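Local coordinates for putative Nitroreductase (Anabaena variabilis ATCC 29413, PDB 3EO7), which probably acts as an FMN-dependent oxidoreductase of the nitroreductase family, binding flavin mononucleotide in a pocket lined by its two nitroreductase-like regions, at residues L476-I481 and Y503-G508; R206-G211 and Q245-G250. All coordinates share one frame; numbering follows the deposited sequence. Where two conformers were deposited one is given.

Interaction 1: L476-I481 and Y503-G508; sequences LGVSGI and YITTLG. With FMN (flavin mononucleotide), chain B.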
loop_
_atom_site.group_PDB
_atom_site.type_symbol
_atom_site.label_atom_id
_atom_site.label_comp_id
_atom_site.label_asym_id
_atom_site.label_seq_id
_atom_site.Cartn_x
_atom_site.Cartn_y
_atom_site.Cartn_z
ATOM N N LEU A 476 -10.985 -15.487 -7.866
ATOM C CA LEU A 476 -12.030 -14.530 -7.553
ATOM C C LEU A 476 -11.712 -13.188 -8.204
ATOM O O LEU A 476 -10.632 -12.995 -8.797
ATOM C CB LEU A 476 -12.144 -14.360 -6.040
ATOM C CG LEU A 476 -12.421 -15.621 -5.218
ATOM C CD1 LEU A 476 -12.420 -15.218 -3.718
ATOM C CD2 LEU A 476 -13.701 -16.317 -5.649
ATOM N N GLY A 477 -12.685 -12.289 -8.145
ATOM C CA GLY A 477 -12.558 -10.912 -8.638
ATOM C C GLY A 477 -12.319 -9.968 -7.474
ATOM O O GLY A 477 -12.771 -10.218 -6.354
ATOM N N VAL A 478 -11.563 -8.902 -7.737
ATOM C CA VAL A 478 -11.222 -7.941 -6.712
ATOM C C VAL A 478 -10.877 -6.595 -7.315
ATOM O O VAL A 478 -10.330 -6.514 -8.405
ATOM C CB VAL A 478 -10.009 -8.451 -5.859
ATOM C CG1 VAL A 478 -8.761 -8.717 -6.754
ATOM C CG2 VAL A 478 -9.667 -7.467 -4.680
ATOM N N SER A 479 -11.228 -5.531 -6.601
ATOM C CA SER A 479 -10.794 -4.212 -6.974
ATOM C C SER A 479 -10.886 -3.246 -5.813
ATOM O O SER A 479 -11.906 -3.174 -5.140
ATOM C CB SER A 479 -11.613 -3.647 -8.143
ATOM O OG SER A 479 -11.108 -2.361 -8.542
ATOM N N GLY A 480 -9.840 -2.452 -5.628
ATOM C CA GLY A 480 -9.898 -1.354 -4.709
ATOM C C GLY A 480 -10.827 -0.299 -5.292
ATOM O O GLY A 480 -11.108 -0.284 -6.511
ATOM N N ILE A 481 -11.298 0.574 -4.411
ATOM C CA ILE A 481 -12.134 1.728 -4.726
ATOM C C ILE A 481 -11.574 2.893 -3.902
ATOM O O ILE A 481 -11.663 2.883 -2.674
ATOM C CB ILE A 481 -13.606 1.500 -4.298
ATOM C CG1 ILE A 481 -14.207 0.267 -4.985
ATOM C CG2 ILE A 481 -14.438 2.768 -4.542
ATOM C CD1 ILE A 481 -14.484 0.388 -6.417
ATOM N N TYR A 503 -10.270 3.300 3.025
ATOM C CA TYR A 503 -10.153 2.549 1.784
ATOM C C TYR A 503 -11.246 1.509 1.710
ATOM O O TYR A 503 -11.767 1.090 2.742
ATOM C CB TYR A 503 -8.761 1.900 1.733
ATOM C CG TYR A 503 -8.306 1.275 0.435
ATOM C CD1 TYR A 503 -8.626 1.841 -0.800
ATOM C CD2 TYR A 503 -7.491 0.149 0.449
ATOM C CE1 TYR A 503 -8.208 1.279 -1.986
ATOM C CE2 TYR A 503 -7.027 -0.425 -0.738
ATOM C CZ TYR A 503 -7.368 0.157 -1.948
ATOM O OH TYR A 503 -6.951 -0.343 -3.116
ATOM N N ILE A 504 -11.567 1.120 0.476
ATOM C CA ILE A 504 -12.565 0.116 0.159
ATOM C C ILE A 504 -11.948 -0.908 -0.791
ATOM O O ILE A 504 -11.240 -0.555 -1.730
ATOM C CB ILE A 504 -13.791 0.754 -0.537
ATOM C CG1 ILE A 504 -14.436 1.754 0.411
ATOM C CG2 ILE A 504 -14.753 -0.299 -1.100
ATOM C CD1 ILE A 504 -15.615 2.545 -0.222
ATOM N N THR A 505 -12.219 -2.173 -0.517
ATOM C CA THR A 505 -11.805 -3.271 -1.393
ATOM C C THR A 505 -13.037 -4.149 -1.677
ATOM O O THR A 505 -13.622 -4.705 -0.756
ATOM C CB THR A 505 -10.679 -4.123 -0.811
ATOM O OG1 THR A 505 -9.526 -3.329 -0.540
ATOM C CG2 THR A 505 -10.317 -5.315 -1.782
ATOM N N THR A 506 -13.413 -4.228 -2.952
ATOM C CA THR A 506 -14.540 -5.024 -3.416
ATOM C C THR A 506 -14.040 -6.407 -3.786
ATOM O O THR A 506 -12.915 -6.564 -4.240
ATOM C CB THR A 506 -15.279 -4.391 -4.633
ATOM O OG1 THR A 506 -14.389 -4.304 -5.766
ATOM C CG2 THR A 506 -15.853 -2.975 -4.269
ATOM N N LEU A 507 -14.901 -7.391 -3.558
ATOM C CA LEU A 507 -14.632 -8.767 -3.838
ATOM C C LEU A 507 -15.861 -9.390 -4.508
ATOM O O LEU A 507 -16.996 -9.176 -4.079
ATOM C CB LEU A 507 -14.349 -9.514 -2.536
ATOM C CG LEU A 507 -13.152 -9.049 -1.718
ATOM C CD1 LEU A 507 -13.212 -9.559 -0.278
ATOM C CD2 LEU A 507 -11.869 -9.508 -2.474
ATOM N N GLY A 508 -15.620 -10.204 -5.512
ATOM C CA GLY A 508 -16.721 -10.845 -6.236
ATOM C C GLY A 508 -16.235 -11.948 -7.130
ATOM O O GLY A 508 -15.150 -12.485 -6.922
HETATM N N1 FMN B . -10.609 0.547 -10.068
HETATM C C2 FMN B . -11.916 0.938 -10.305
HETATM O O2 FMN B . -12.557 0.462 -11.235
HETATM N N3 FMN B . -12.561 1.886 -9.556
HETATM C C4 FMN B . -11.941 2.546 -8.538
HETATM O O4 FMN B . -12.630 3.254 -7.781
HETATM C C4A FMN B . -10.625 2.181 -8.259
HETATM N N5 FMN B . -9.922 2.848 -7.274
HETATM C C5A FMN B . -8.624 2.416 -6.933
HETATM C C6 FMN B . -7.926 2.981 -5.872
HETATM C C7 FMN B . -6.633 2.573 -5.549
HETATM C C7M FMN B . -5.937 3.130 -4.298
HETATM C C8 FMN B . -6.017 1.574 -6.292
HETATM C C8M FMN B . -4.700 0.953 -5.874
HETATM C C9 FMN B . -6.702 0.979 -7.368
HETATM C C9A FMN B . -8.005 1.401 -7.685
HETATM N N10 FMN B . -8.685 0.825 -8.752
HETATM C C10 FMN B . -9.974 1.193 -9.027
HETATM C "C1'" FMN B . -7.985 -0.085 -9.740
HETATM C "C2'" FMN B . -7.095 0.656 -10.716
HETATM O "O2'" FMN B . -7.902 1.236 -11.764
HETATM C "C3'" FMN B . -6.054 -0.310 -11.278
HETATM O "O3'" FMN B . -5.151 -0.712 -10.243
HETATM C "C4'" FMN B . -5.285 0.236 -12.496
HETATM O "O4'" FMN B . -6.190 0.495 -13.606
HETATM C "C5'" FMN B . -4.206 -0.743 -12.916
HETATM O "O5'" FMN B . -4.732 -2.002 -13.241
HETATM P P FMN B . -4.281 -3.322 -12.496
HETATM O O1P FMN B . -4.698 -3.197 -11.035
HETATM O O2P FMN B . -5.027 -4.441 -13.213
HETATM O O3P FMN B . -2.795 -3.495 -12.620
#
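Strands 477-481 and 503-508 pair antiparallel in the mixed sheet of the C-terminal nitroreductase region, and the shorter one leads its backbone up to the flavin. The pairing opens with N-H...O=C hydrogen bonds in both directions between Gly-477 and Gly-508. Further along, Ser-479 O is gripped twice by Thr-506: the backbone N donates almost straight (165°) from above the carbonyl plane at 2.9 Å, while Thr-506 OG1 donates on a lone pair in that plane. This second bond needs OG1 in the crowded position between backbone N and carbonyl carbon (chi1 63°), and there OG1 also bonds Tyr-340. On the other face Val-478 CG2 touches both Thr-505 CG2 and Leu-507 CD2, and Val-478 packs against helix 452-473.

Ile-481 ties this framework to the cofactor. Its CB lies 3.8 Å from Ile-504 CB; CG1, anti to the carbonyl carbon (chi1 -59°), touches Thr-506 CG2, the two side chains crossing at about a right angle; CG2 and, at the tip, CD1 both reach flavin O4, CD1 at 3.7 Å. A branched aliphatic chain suits the place because it can touch strand and flavin at once. Tyr-503 comes in from the opposite face of the sheet: CE1 meets the dimethylbenzene end of the flavin at C7M, and OH, hydrogen-bonded to His-191, stands 3.5 Å from Gly-480 CA, in the region a side chain of that residue would occupy. Ser-479 OG donates to a lone pair of Gly-480 O, and that carbonyl oxygen sits over the isoalloxazine ring, 3.1 Å from C4A.

Interaction 2: R206-G211 and Q245-G250; sequences RPHLIG and QNISPG
No backbone hydrogen bond joins 206-211 to 245-250: the two backbones stay apart, His-208 CA being 6.6 Å from Pro-249 CA, and an inverse gamma turn centred on Asn-246 bends the second segment. Side chains and water bridge the gap. The imidazole of His-208 is the hub. Over one of its faces lies Ile-247 CD1 in a CH-pi contact, 4.0 Å from the ring centroid, while CG1 of the same residue presses on His-208 CE1 at 3.4 Å. Above the centre of the opposite face stands Arg-206 NH1. Arg-206 reaches there through an extended chain (CG anti to the backbone N, chi1 -176°), and Pro-249 CG lies over a face of its guanidinium, 3.6 Å from NH2; the apolar proline ring can lie on the flat face of the cation, whose N-H groups point outward. Salt bridges from NE to Asp-369 and from NH2 to Asp-373 fix the group, and its charge would probably discourage a second one on His-208. A flat ring with two nitrogens on its rim is well suited to water bridging: NE2 reaches Gln-245 O through one water, and ND1 meets two more, one accepting from Gly-250 N and one donating to Ser-248 O. Strand 205-207 is the edge of its sheet, paired with strand 229-239; helix 181-202 packs on Pro-207, and Ala-156 of helix 155-159 touches both His-208 and Ile-247.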
loop_
_atom_site.group_PDB
_atom_site.type_symbol
_atom_site.label_atom_id
_atom_site.label_comp_id
_atom_site.label_asym_id
_atom_site.label_seq_id
_atom_site.Cartn_x
_atom_site.Cartn_y
_atom_site.Cartn_z
ATOM N N ARG A 206 14.022 -9.825 3.815
ATOM C CA ARG A 206 12.990 -9.240 4.676
ATOM C C ARG A 206 13.192 -7.722 4.667
ATOM O O ARG A 206 14.266 -7.218 5.030
ATOM C CB ARG A 206 13.018 -9.732 6.112
ATOM C CG ARG A 206 11.837 -9.132 6.910
ATOM C CD ARG A 206 11.943 -9.389 8.369
ATOM N NE ARG A 206 10.664 -9.117 9.022
ATOM C CZ ARG A 206 10.245 -7.932 9.450
ATOM N NH1 ARG A 206 10.978 -6.829 9.312
ATOM N NH2 ARG A 206 9.058 -7.858 10.026
ATOM N N PRO A 207 12.163 -6.982 4.265
ATOM C CA PRO A 207 12.286 -5.529 4.332
ATOM C C PRO A 207 11.961 -5.082 5.760
ATOM O O PRO A 207 11.162 -5.728 6.433
ATOM C CB PRO A 207 11.185 -5.036 3.369
ATOM C CG PRO A 207 10.181 -6.140 3.320
ATOM C CD PRO A 207 10.861 -7.420 3.735
ATOM N N HIS A 208 12.635 -4.037 6.206
ATOM C CA HIS A 208 12.391 -3.396 7.478
ATOM C C HIS A 208 11.840 -2.028 7.161
ATOM O O HIS A 208 12.523 -1.188 6.559
ATOM C CB HIS A 208 13.661 -3.329 8.274
ATOM C CG HIS A 208 14.071 -4.661 8.805
ATOM N ND1 HIS A 208 13.881 -5.023 10.123
ATOM C CD2 HIS A 208 14.612 -5.740 8.183
ATOM C CE1 HIS A 208 14.298 -6.269 10.290
ATOM N NE2 HIS A 208 14.752 -6.728 9.129
ATOM N N LEU A 209 10.576 -1.839 7.516
ATOM C CA LEU A 209 9.865 -0.633 7.165
ATOM C C LEU A 209 10.253 0.521 8.080
ATOM O O LEU A 209 10.221 0.379 9.315
ATOM C CB LEU A 209 8.383 -0.885 7.289
ATOM C CG LEU A 209 7.449 0.222 6.851
ATOM C CD1 LEU A 209 7.663 0.563 5.351
ATOM C CD2 LEU A 209 5.938 -0.246 7.135
ATOM N N ILE A 210 10.648 1.631 7.457
ATOM C CA ILE A 210 11.025 2.851 8.161
ATOM C C ILE A 210 10.176 4.029 7.631
ATOM O O ILE A 210 10.434 4.591 6.565
ATOM C CB ILE A 210 12.547 3.206 8.048
ATOM C CG1 ILE A 210 13.431 2.036 8.499
ATOM C CG2 ILE A 210 12.887 4.495 8.833
ATOM C CD1 ILE A 210 14.947 2.294 8.392
ATOM N N GLY A 211 9.151 4.383 8.391
ATOM C CA GLY A 211 8.326 5.526 8.073
ATOM C C GLY A 211 8.768 6.807 8.743
ATOM O O GLY A 211 8.328 7.882 8.326
ATOM N N GLN A 245 21.817 -10.914 9.330
ATOM C CA GLN A 245 20.749 -10.035 8.893
ATOM C C GLN A 245 19.347 -10.523 9.321
ATOM O O GLN A 245 18.349 -9.936 8.946
ATOM C CB GLN A 245 20.882 -9.787 7.386
ATOM C CG GLN A 245 22.184 -9.089 7.006
ATOM C CD GLN A 245 22.239 -8.703 5.537
ATOM O OE1 GLN A 245 21.310 -8.078 5.005
ATOM N NE2 GLN A 245 23.337 -9.075 4.872
ATOM N N ASN A 246 19.268 -11.598 10.110
ATOM C CA ASN A 246 17.978 -12.072 10.644
ATOM C C ASN A 246 17.749 -11.334 11.967
ATOM O O ASN A 246 17.747 -11.917 13.053
ATOM C CB ASN A 246 17.929 -13.594 10.841
ATOM C CG ASN A 246 16.534 -14.091 11.274
ATOM O OD1 ASN A 246 15.523 -13.400 11.112
ATOM N ND2 ASN A 246 16.490 -15.303 11.839
ATOM N N ILE A 247 17.523 -10.038 11.833
ATOM C CA ILE A 247 17.387 -9.127 12.968
ATOM C C ILE A 247 15.957 -8.908 13.351
ATOM O O ILE A 247 15.028 -9.124 12.568
ATOM C CB ILE A 247 18.049 -7.757 12.676
ATOM C CG1 ILE A 247 17.383 -7.051 11.501
ATOM C CG2 ILE A 247 19.566 -7.937 12.431
ATOM C CD1 ILE A 247 17.872 -5.643 11.258
ATOM N N SER A 248 15.772 -8.440 14.577
ATOM C CA SER A 248 14.459 -8.155 15.082
ATOM C C SER A 248 13.769 -7.031 14.325
ATOM O O SER A 248 14.409 -6.047 13.987
ATOM C CB SER A 248 14.586 -7.725 16.545
ATOM O OG SER A 248 13.406 -7.129 17.014
ATOM N N PRO A 249 12.453 -7.167 14.083
ATOM C CA PRO A 249 11.746 -6.000 13.552
ATOM C C PRO A 249 11.896 -4.815 14.501
ATOM O O PRO A 249 12.068 -5.003 15.712
ATOM C CB PRO A 249 10.296 -6.443 13.487
ATOM C CG PRO A 249 10.374 -7.967 13.384
ATOM C CD PRO A 249 11.568 -8.336 14.243
ATOM N N GLY A 250 11.851 -3.613 13.962
ATOM C CA GLY A 250 12.127 -2.407 14.743
ATOM C C GLY A 250 11.046 -1.370 14.724
ATOM O O GLY A 250 9.898 -1.681 14.528
HETATM O O HOH W 1 15.625 -9.442 8.961
HETATM O O HOH W 2 11.564 -3.597 11.178
HETATM O O HOH W 3 14.639 -3.442 12.480
#

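The two contacts lie on opposite sides of the chain's centre, about 29 Å between their own centres, and share no strand or helix. Interaction 1 is wholly buried, two neighbouring strands of the sheet in the C-terminal nitroreductase region, and its chemistry is direct: backbone bonds, aliphatic packing and contact with flavin. Interaction 2, away from the annotated sites, joins the edge strand of the other large sheet to a loop that is partly exposed. There ordered water and flat polar groups replace regular backbone pairing. Its arginine nevertheless reaches aspartates far along the sequence, so 206-211 also helps to connect distant parts of the chain.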